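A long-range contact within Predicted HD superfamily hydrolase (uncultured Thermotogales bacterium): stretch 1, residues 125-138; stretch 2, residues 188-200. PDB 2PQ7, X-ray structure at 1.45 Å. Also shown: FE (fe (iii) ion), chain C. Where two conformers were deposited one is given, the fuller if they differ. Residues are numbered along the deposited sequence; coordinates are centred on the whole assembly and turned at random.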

ATOM      1  N   GLY A 125     -16.551   9.781  24.558  1.00 13.84           N
ATOM      2  CA  GLY A 125     -15.237  10.327  24.321  1.00 13.78           C
ATOM      3  C   GLY A 125     -14.154   9.278  24.099  1.00 13.07           C
ATOM      4  O   GLY A 125     -13.290   9.467  23.274  1.00 12.75           O
ATOM      5  N   LYS A 126     -14.254   8.166  24.801  1.00 12.50           N
ATOM      6  CA  LYS A 126     -13.341   7.068  24.658  1.00 14.70           C
ATOM      7  C   LYS A 126     -13.490   6.426  23.286  1.00 14.61           C
ATOM      8  O   LYS A 126     -12.503   6.143  22.600  1.00 14.97           O
ATOM      9  CB  LYS A 126     -13.532   6.090  25.807  1.00 13.25           C
ATOM     10  CG  LYS A 126     -12.954   6.696  27.128  1.00 16.80           C
ATOM     11  CD  LYS A 126     -13.187   5.760  28.315  1.00 20.69           C
ATOM     12  CE  LYS A 126     -12.895   6.450  29.660  1.00 28.82           C
ATOM     13  NZ  LYS A 126     -13.487   5.690  30.832  1.00 37.39           N
ATOM     14  N   ILE A 127     -14.725   6.162  22.875  1.00 13.14           N
ATOM     15  CA  ILE A 127     -15.005   5.600  21.562  1.00 12.68           C
ATOM     16  C   ILE A 127     -14.517   6.537  20.475  1.00 12.04           C
ATOM     17  O   ILE A 127     -13.860   6.091  19.512  1.00 13.28           O
ATOM     18  CB  ILE A 127     -16.498   5.321  21.387  1.00 13.77           C
ATOM     19  CG1 ILE A 127     -16.891   4.170  22.326  1.00 14.79           C
ATOM     20  CG2 ILE A 127     -16.839   5.015  19.929  1.00 14.02           C
ATOM     21  CD1 ILE A 127     -18.346   3.910  22.393  1.00 15.25           C
ATOM     22  N   LEU A 128     -14.745   7.829  20.634  1.00 10.38           N
ATOM     23  CA  LEU A 128     -14.339   8.815  19.635  1.00 11.40           C
ATOM     24  C   LEU A 128     -12.845   8.811  19.477  1.00 11.65           C
ATOM     25  O   LEU A 128     -12.337   8.797  18.362  1.00 13.28           O
ATOM     26  CB  LEU A 128     -14.813  10.226  20.003  1.00 12.67           C
ATOM     27  CG  LEU A 128     -14.311  11.331  19.076  1.00 11.86           C
ATOM     28  CD1 LEU A 128     -14.746  11.095  17.608  1.00 13.63           C
ATOM     29  CD2 LEU A 128     -14.781  12.674  19.558  1.00 12.09           C
ATOM     30  N   GLN A 129     -12.127   8.879  20.608  1.00 12.62           N
ATOM     31  CA  GLN A 129     -10.686   8.867  20.549  1.00 15.99           C
ATOM     32  C   GLN A 129     -10.155   7.598  19.915  1.00 13.05           C
ATOM     33  O   GLN A 129      -9.282   7.675  19.042  1.00 13.90           O
ATOM     34  CB  GLN A 129     -10.085   9.112  21.912  1.00 17.87           C
ATOM     35  CG  GLN A 129      -8.632   9.343  21.825  1.00 19.61           C
ATOM     36  CD  GLN A 129      -8.081   9.945  23.117  1.00 19.79           C
ATOM     37  OE1 GLN A 129      -7.977   9.274  24.139  1.00 20.47           O
ATOM     38  NE2 GLN A 129      -7.720  11.215  23.072  1.00 21.11           N
ATOM     39  N   ASP A 130     -10.720   6.438  20.235  1.00 13.16           N
ATOM     40  CA  ASP A 130     -10.307   5.228  19.602  1.00 12.46           C
ATOM     41  C   ASP A 130     -10.538   5.279  18.096  1.00 15.15           C
ATOM     42  O   ASP A 130      -9.674   4.868  17.310  1.00 16.06           O
ATOM     43  CB  ASP A 130     -11.076   4.020  20.141  1.00 15.14           C
ATOM     44  CG  ASP A 130     -10.625   3.561  21.515  1.00 15.37           C
ATOM     45  OD1 ASP A 130      -9.600   4.082  22.072  1.00 16.42           O
ATOM     46  OD2 ASP A 130     -11.288   2.616  22.028  1.00 14.92           O
ATOM     47  N   ALA A 131     -11.723   5.685  17.702  1.00 15.32           N
ATOM     48  CA  ALA A 131     -12.132   5.753  16.305  1.00 16.56           C
ATOM     49  C   ALA A 131     -11.218   6.675  15.482  1.00 15.13           C
ATOM     50  O   ALA A 131     -10.866   6.382  14.310  1.00 14.54           O
ATOM     51  CB  ALA A 131     -13.562   6.228  16.226  1.00 16.79           C
ATOM     52  N   ASP A 132     -10.834   7.783  16.100  1.00 14.87           N
ATOM     53  CA  ASP A 132      -9.960   8.786  15.481  1.00 16.33           C
ATOM     54  C   ASP A 132      -8.573   8.178  15.315  1.00 17.93           C
ATOM     55  O   ASP A 132      -7.998   8.178  14.203  1.00 18.24           O
ATOM     56  CB  ASP A 132      -9.901  10.005  16.384  1.00 14.03           C
ATOM     57  CG  ASP A 132      -9.201  11.205  15.754  1.00 16.08           C
ATOM     58  OD1 ASP A 132      -9.437  11.469  14.543  1.00 17.61           O
ATOM     59  OD2 ASP A 132      -8.455  11.882  16.495  1.00 21.15           O
ATOM     60  N   ARG A 133      -8.053   7.597  16.398  1.00 17.72           N
ATOM     61  CA  ARG A 133      -6.673   7.105  16.352  1.00 18.64           C
ATOM     62  C   ARG A 133      -6.525   5.883  15.487  1.00 16.50           C
ATOM     63  O   ARG A 133      -5.453   5.687  14.878  1.00 20.28           O
ATOM     64  CB  ARG A 133      -6.109   6.870  17.753  1.00 18.57           C
ATOM     65  CG  ARG A 133      -6.044   8.120  18.579  1.00 19.54           C
ATOM     66  CD  ARG A 133      -5.685   7.913  20.021  1.00 22.79           C
ATOM     67  NE  ARG A 133      -4.351   7.311  20.114  1.00 28.36           N
ATOM     68  CZ  ARG A 133      -4.073   6.029  20.378  1.00 33.00           C
ATOM     69  NH1 ARG A 133      -5.006   5.126  20.689  1.00 39.29           N
ATOM     70  NH2 ARG A 133      -2.800   5.656  20.383  1.00 38.32           N
ATOM     71  N   LEU A 134      -7.589   5.090  15.312  1.00 17.08           N
ATOM     72  CA  LEU A 134      -7.496   3.910  14.446  1.00 18.60           C
ATOM     73  C   LEU A 134      -7.184   4.325  12.998  1.00 18.49           C
ATOM     74  O   LEU A 134      -6.682   3.516  12.225  1.00 18.88           O
ATOM     75  CB  LEU A 134      -8.815   3.130  14.402  1.00 19.27           C
ATOM     76  CG  LEU A 134      -9.070   2.105  15.496  1.00 22.11           C
ATOM     77  CD1 LEU A 134     -10.534   1.590  15.450  1.00 19.49           C
ATOM     78  CD2 LEU A 134      -8.047   0.918  15.313  1.00 25.05           C
ATOM     79  N   ASP A 135      -7.502   5.560  12.631  1.00 17.01           N
ATOM     80  CA  ASP A 135      -7.287   6.016  11.253  1.00 18.48           C
ATOM     81  C   ASP A 135      -5.813   6.171  10.877  1.00 19.10           C
ATOM     82  O   ASP A 135      -5.512   6.329   9.699  1.00 20.67           O
ATOM     83  CB  ASP A 135      -8.059   7.309  10.975  1.00 20.00           C
ATOM     84  CG  ASP A 135      -8.258   7.542   9.483  1.00 18.57           C
ATOM     85  OD1 ASP A 135      -8.712   6.606   8.787  1.00 19.45           O
ATOM     86  OD2 ASP A 135      -7.973   8.667   9.045  1.00 19.87           O
ATOM     87  N   ALA A 136      -4.904   6.161  11.853  1.00 20.21           N
ATOM     88  CA  ALA A 136      -3.479   6.224  11.594  1.00 22.77           C
ATOM     89  C   ALA A 136      -2.894   4.890  11.078  1.00 22.43           C
ATOM     90  O   ALA A 136      -1.741   4.848  10.627  1.00 24.77           O
ATOM     91  CB  ALA A 136      -2.766   6.633  12.817  1.00 21.96           C
ATOM     92  N   ILE A 137      -3.662   3.814  11.148  1.00 19.95           N
ATOM     93  CA  ILE A 137      -3.200   2.508  10.704  1.00 23.10           C
ATOM     94  C   ILE A 137      -4.143   1.770   9.793  1.00 22.46           C
ATOM     95  O   ILE A 137      -5.346   1.982   9.778  1.00 21.95           O
ATOM     96  CB  ILE A 137      -2.827   1.599  11.868  1.00 26.19           C
ATOM     97  CG1 ILE A 137      -3.996   1.405  12.823  1.00 25.27           C
ATOM     98  CG2 ILE A 137      -1.623   2.168  12.601  1.00 33.11           C
ATOM     99  CD1 ILE A 137      -3.647   0.592  14.057  1.00 29.30           C
ATOM    100  N   GLY A 138      -3.584   0.860   8.998  1.00 21.35           N
ATOM    101  CA  GLY A 138      -4.390   0.091   8.080  1.00 19.37           C
ATOM    102  C   GLY A 138      -4.017   0.333   6.623  1.00 19.95           C
ATOM    103  O   GLY A 138      -3.041   1.036   6.325  1.00 21.74           O
ATOM    104  N   GLU A 188      -2.533  -1.757  22.414  1.00 46.24           N
ATOM    105  CA  GLU A 188      -2.877  -1.699  23.850  1.00 47.12           C
ATOM    106  C   GLU A 188      -3.171  -0.273  24.369  1.00 44.64           C
ATOM    107  O   GLU A 188      -3.583  -0.101  25.517  1.00 45.61           O
ATOM    108  CB  GLU A 188      -1.795  -2.366  24.725  1.00 49.62           C
ATOM    109  CG  GLU A 188      -0.441  -1.634  24.860  1.00 54.68           C
ATOM    110  CD  GLU A 188       0.457  -1.723  23.628  1.00 64.25           C
ATOM    111  OE1 GLU A 188       0.134  -2.485  22.678  1.00 63.66           O
ATOM    112  OE2 GLU A 188       1.502  -1.026  23.626  1.00 73.26           O
ATOM    113  N   THR A 189      -2.934   0.744  23.539  1.00 42.26           N
ATOM    114  CA  THR A 189      -3.221   2.138  23.897  1.00 38.45           C
ATOM    115  C   THR A 189      -4.702   2.532  23.704  1.00 32.46           C
ATOM    116  O   THR A 189      -5.091   3.614  24.079  1.00 34.10           O
ATOM    117  CB  THR A 189      -2.398   3.094  23.016  1.00 37.32           C
ATOM    118  OG1 THR A 189      -2.687   2.815  21.644  1.00 40.06           O
ATOM    119  CG2 THR A 189      -0.891   2.897  23.246  1.00 45.18           C
ATOM    120  N   PHE A 190      -5.517   1.645  23.158  1.00 26.20           N
ATOM    121  CA  PHE A 190      -6.922   1.950  22.905  1.00 24.23           C
ATOM    122  C   PHE A 190      -7.812   1.677  24.118  1.00 23.84           C
ATOM    123  O   PHE A 190      -7.546   0.789  24.915  1.00 24.13           O
ATOM    124  CB  PHE A 190      -7.381   1.201  21.677  1.00 24.42           C
ATOM    125  CG  PHE A 190      -6.754   1.710  20.423  1.00 23.72           C
ATOM    126  CD1 PHE A 190      -5.432   1.360  20.075  1.00 24.98           C
ATOM    127  CD2 PHE A 190      -7.445   2.585  19.606  1.00 23.70           C
ATOM    128  CE1 PHE A 190      -4.866   1.885  18.936  1.00 26.63           C
ATOM    129  CE2 PHE A 190      -6.880   3.103  18.461  1.00 24.60           C
ATOM    130  CZ  PHE A 190      -5.593   2.753  18.119  1.00 27.21           C
ATOM    131  N   TRP A 191      -8.881   2.463  24.247  1.00 19.51           N
ATOM    132  CA  TRP A 191      -9.777   2.369  25.379  1.00 18.62           C
ATOM    133  C   TRP A 191     -10.655   1.151  25.360  1.00 18.21           C
ATOM    134  O   TRP A 191     -10.898   0.524  26.411  1.00 19.66           O
ATOM    135  CB  TRP A 191     -10.719   3.583  25.434  1.00 18.52           C
ATOM    136  CG  TRP A 191     -10.063   4.854  25.670  1.00 21.04           C
ATOM    137  CD1 TRP A 191      -9.790   5.837  24.758  1.00 21.06           C
ATOM    138  CD2 TRP A 191      -9.581   5.311  26.914  1.00 21.40           C
ATOM    139  NE1 TRP A 191      -9.151   6.886  25.371  1.00 21.95           N
ATOM    140  CE2 TRP A 191      -9.011   6.580  26.703  1.00 26.40           C
ATOM    141  CE3 TRP A 191      -9.578   4.772  28.200  1.00 27.95           C
ATOM    142  CZ2 TRP A 191      -8.457   7.322  27.735  1.00 32.10           C
ATOM    143  CZ3 TRP A 191      -9.018   5.502  29.220  1.00 32.29           C
ATOM    144  CH2 TRP A 191      -8.473   6.770  28.985  1.00 28.69           C
ATOM    145  N   THR A 192     -11.258   0.878  24.209  1.00 15.98           N
ATOM    146  CA  THR A 192     -12.212  -0.191  24.093  1.00 15.43           C
ATOM    147  C   THR A 192     -11.613  -1.494  23.587  1.00 15.76           C
ATOM    148  O   THR A 192     -10.684  -1.506  22.794  1.00 15.99           O
ATOM    149  CB  THR A 192     -13.392   0.168  23.168  1.00 16.23           C
ATOM    150  OG1 THR A 192     -12.935   0.372  21.822  1.00 15.35           O
ATOM    151  CG2 THR A 192     -14.090   1.412  23.635  1.00 16.45           C
ATOM    152  N   GLU A 193     -12.158  -2.624  24.012  1.00 15.98           N
ATOM    153  CA  GLU A 193     -11.686  -3.896  23.510  1.00 17.85           C
ATOM    154  C   GLU A 193     -11.890  -4.041  22.002  1.00 19.83           C
ATOM    155  O   GLU A 193     -11.055  -4.618  21.304  1.00 18.12           O
ATOM    156  CB  GLU A 193     -12.406  -5.032  24.271  1.00 17.89           C
ATOM    157  CG  GLU A 193     -11.992  -6.427  23.832  1.00 22.61           C
ATOM    158  CD  GLU A 193     -10.506  -6.715  24.083  1.00 28.89           C
ATOM    159  OE1 GLU A 193      -9.815  -5.992  24.859  1.00 34.99           O
ATOM    160  OE2 GLU A 193     -10.020  -7.700  23.480  1.00 43.95           O
ATOM    161  N   THR A 194     -13.001  -3.560  21.489  1.00 17.48           N
ATOM    162  CA  THR A 194     -13.253  -3.626  20.068  1.00 16.56           C
ATOM    163  C   THR A 194     -12.184  -2.830  19.308  1.00 18.21           C
ATOM    164  O   THR A 194     -11.647  -3.345  18.305  1.00 17.87           O
ATOM    165  CB  THR A 194     -14.660  -3.119  19.710  1.00 15.90           C
ATOM    166  OG1 THR A 194     -15.643  -3.875  20.438  1.00 17.50           O
ATOM    167  CG2 THR A 194     -14.939  -3.137  18.224  1.00 17.79           C
ATOM    168  N   ALA A 195     -11.845  -1.617  19.751  1.00 18.14           N
ATOM    169  CA  ALA A 195     -10.813  -0.863  19.069  1.00 18.06           C
ATOM    170  C   ALA A 195      -9.479  -1.563  19.189  1.00 19.88           C
ATOM    171  O   ALA A 195      -8.716  -1.550  18.231  1.00 19.07           O
ATOM    172  CB  ALA A 195     -10.704   0.566  19.597  1.00 17.82           C
ATOM    173  N   ARG A 196      -9.173  -2.151  20.349  1.00 18.96           N
ATOM    174  CA  ARG A 196      -7.903  -2.871  20.531  1.00 21.27           C
ATOM    175  C   ARG A 196      -7.770  -4.010  19.552  1.00 20.00           C
ATOM    176  O   ARG A 196      -6.698  -4.186  18.944  1.00 20.65           O
ATOM    177  CB  ARG A 196      -7.764  -3.418  21.945  1.00 22.17           C
ATOM    178  CG  ARG A 196      -7.538  -2.391  22.986  1.00 25.54           C
ATOM    179  CD  ARG A 196      -7.012  -3.078  24.233  1.00 37.70           C
ATOM    180  NE  ARG A 196      -7.093  -2.225  25.395  1.00 48.70           N
ATOM    181  CZ  ARG A 196      -8.137  -2.158  26.217  1.00 62.69           C
ATOM    182  NH1 ARG A 196      -9.233  -2.899  26.028  1.00 64.95           N
ATOM    183  NH2 ARG A 196      -8.080  -1.334  27.257  1.00 70.64           N
ATOM    184  N   LYS A 197      -8.845  -4.751  19.332  1.00 18.57           N
ATOM    185  CA  LYS A 197      -8.839  -5.848  18.371  1.00 21.66           C
ATOM    186  C   LYS A 197      -8.670  -5.326  16.949  1.00 22.70           C
ATOM    187  O   LYS A 197      -7.954  -5.912  16.157  1.00 22.79           O
ATOM    188  CB  LYS A 197     -10.088  -6.695  18.475  1.00 24.31           C
ATOM    189  CG  LYS A 197     -10.122  -7.521  19.770  1.00 29.69           C
ATOM    190  CD  LYS A 197     -11.113  -8.670  19.702  1.00 42.25           C
ATOM    191  CE  LYS A 197     -12.561  -8.219  19.591  1.00 51.49           C
ATOM    192  NZ  LYS A 197     -13.054  -7.559  20.836  1.00 61.86           N
HETATM  193  N   MSE A 198      -9.359  -4.238  16.617  0.50 19.78           N
HETATM  194  CA  MSE A 198      -9.233  -3.627  15.295  0.50 20.56           C
HETATM  195  C   MSE A 198      -7.825  -3.099  15.071  0.50 21.71           C
HETATM  196  O   MSE A 198      -7.300  -3.204  13.949  0.50 19.47           O
HETATM  197  CB  MSE A 198     -10.261  -2.502  15.130  0.50 21.36           C
HETATM  198  CG  MSE A 198     -11.690  -3.013  15.027  0.50 19.07           C
HETATM  199 SE   MSE A 198     -13.041  -1.599  15.201  0.37 15.09          SE
HETATM  200  CE  MSE A 198     -13.130  -0.834  13.432  0.50 20.94           C
ATOM    201  N   ALA A 199      -7.223  -2.520  16.110  1.00 21.15           N
ATOM    202  CA  ALA A 199      -5.879  -1.991  16.052  1.00 21.97           C
ATOM    203  C   ALA A 199      -4.881  -3.139  15.855  1.00 25.00           C
ATOM    204  O   ALA A 199      -3.970  -3.033  15.031  1.00 23.56           O
ATOM    205  CB  ALA A 199      -5.543  -1.235  17.299  1.00 21.22           C
ATOM    206  N   GLU A 200      -5.074  -4.234  16.590  1.00 23.67           N
ATOM    207  CA  GLU A 200      -4.202  -5.395  16.445  1.00 25.63           C
ATOM    208  C   GLU A 200      -4.250  -5.949  15.023  1.00 23.79           C
ATOM    209  O   GLU A 200      -3.226  -6.275  14.423  1.00 24.36           O
ATOM    210  CB  GLU A 200      -4.622  -6.485  17.434  1.00 25.12           C
ATOM    211  CG  GLU A 200      -3.772  -7.740  17.384  1.00 35.16           C
TER
HETATM  212 FE    FE C 221      -9.766  13.379  13.663  1.00 17.09          FE
HETATM  213  O   HOH W   1      -9.131  14.267  15.426  1.00 18.77           O

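The contact joins a helix that is already under way at Gly 125, and the turn that comes after it, to a loop that leads into a second helix beginning at Glu 193; together the stretches bury 697 Å². At its centre is the buried carboxylate of Asp 130. With chi1 at m (-76°) and chi2 near zero (-7°), both oxygens face the loop backbone: Trp 191 N donates to OD1 of Asp 130 (2.8 Å, 168°), while Thr 192 N donates to OD2 of Asp 130 (2.8 Å, 159°). Thr 192 OG1 also donates to Asp 130 OD2, again at 2.8 Å. A short, charged side chain suits this place, since its two oxygens accept from three donors.

Thr 192 occupies the N-cap position of the second helix. Its p rotamer (chi1 64°) lets OG1 serve twice, donating to Asp 130 and accepting from Ala 195 N in a capping bond (Ala 195 N to Thr 192 OG1, 3.1 Å). Its methyl meets the first helix as well, Thr 192 CG2 lying 4.1 Å from Ile 127 CG1. The small Ala 195 side chain points toward the carboxylate and fits closely beside it, with CB 3.2 Å from Asp 130 OD2.

Trp 191, the residue most covered by the opposite stretch (105 Å²), uses m with chi2 at 103°, which puts one ring face against Lys 126 and the NE1 edge at Gln 129. That face receives the aliphatic part of Lys 126, whose CG sits 3.7 Å from the centroid of the five-membered ring, 15° off the normal, in a CH-pi contact. Lys 126 adopts m and then t throughout, an extended chain that carries NZ beyond this packing. At the ring edge, Trp 191 NE1 donates to Gln 129 OE1 (2.9 Å, 171°). Gln 129 reaches it through t, t and a chi3 of 72°; its NE2 is bonded elsewhere in the structure, so both ends of the amide are used.

One turn further, Arg 133 (m, t, p, chi4 -103°) folds its guanidinium over a face of the buried Phe 190 ring. Its CZ is 4.5 Å from the ring centroid and 18° off the normal, a cation-pi arrangement. The same group reaches Thr 189 OG1 near its own plane, with a hydrogen bond from Arg 133 NH2 (3.1 Å) and a weak one from NH1 (3.4 Å to that OG1). Phe 190, at m with chi2 78°, presents its edge to the helix backbone, CE2 lying 3.5 Å from Asp 130 O.

Leu 134 closes the apolar end. Its CB points sideways, but m,t brings the branched tip nearer: CG packs on Phe 190 CE2 (3.8 Å), CD1 on Met 198 SE (4.1 Å, a selenomethionine), and CD2 on Ala 199 CB (3.9 Å). Ile 137, with chi1 p and chi2 t, adds CD1 4.2 Å from Ala 199 CB. Asp 132 points sideways and takes no part, binding the iron through OD1 (2.1 Å to FE) instead.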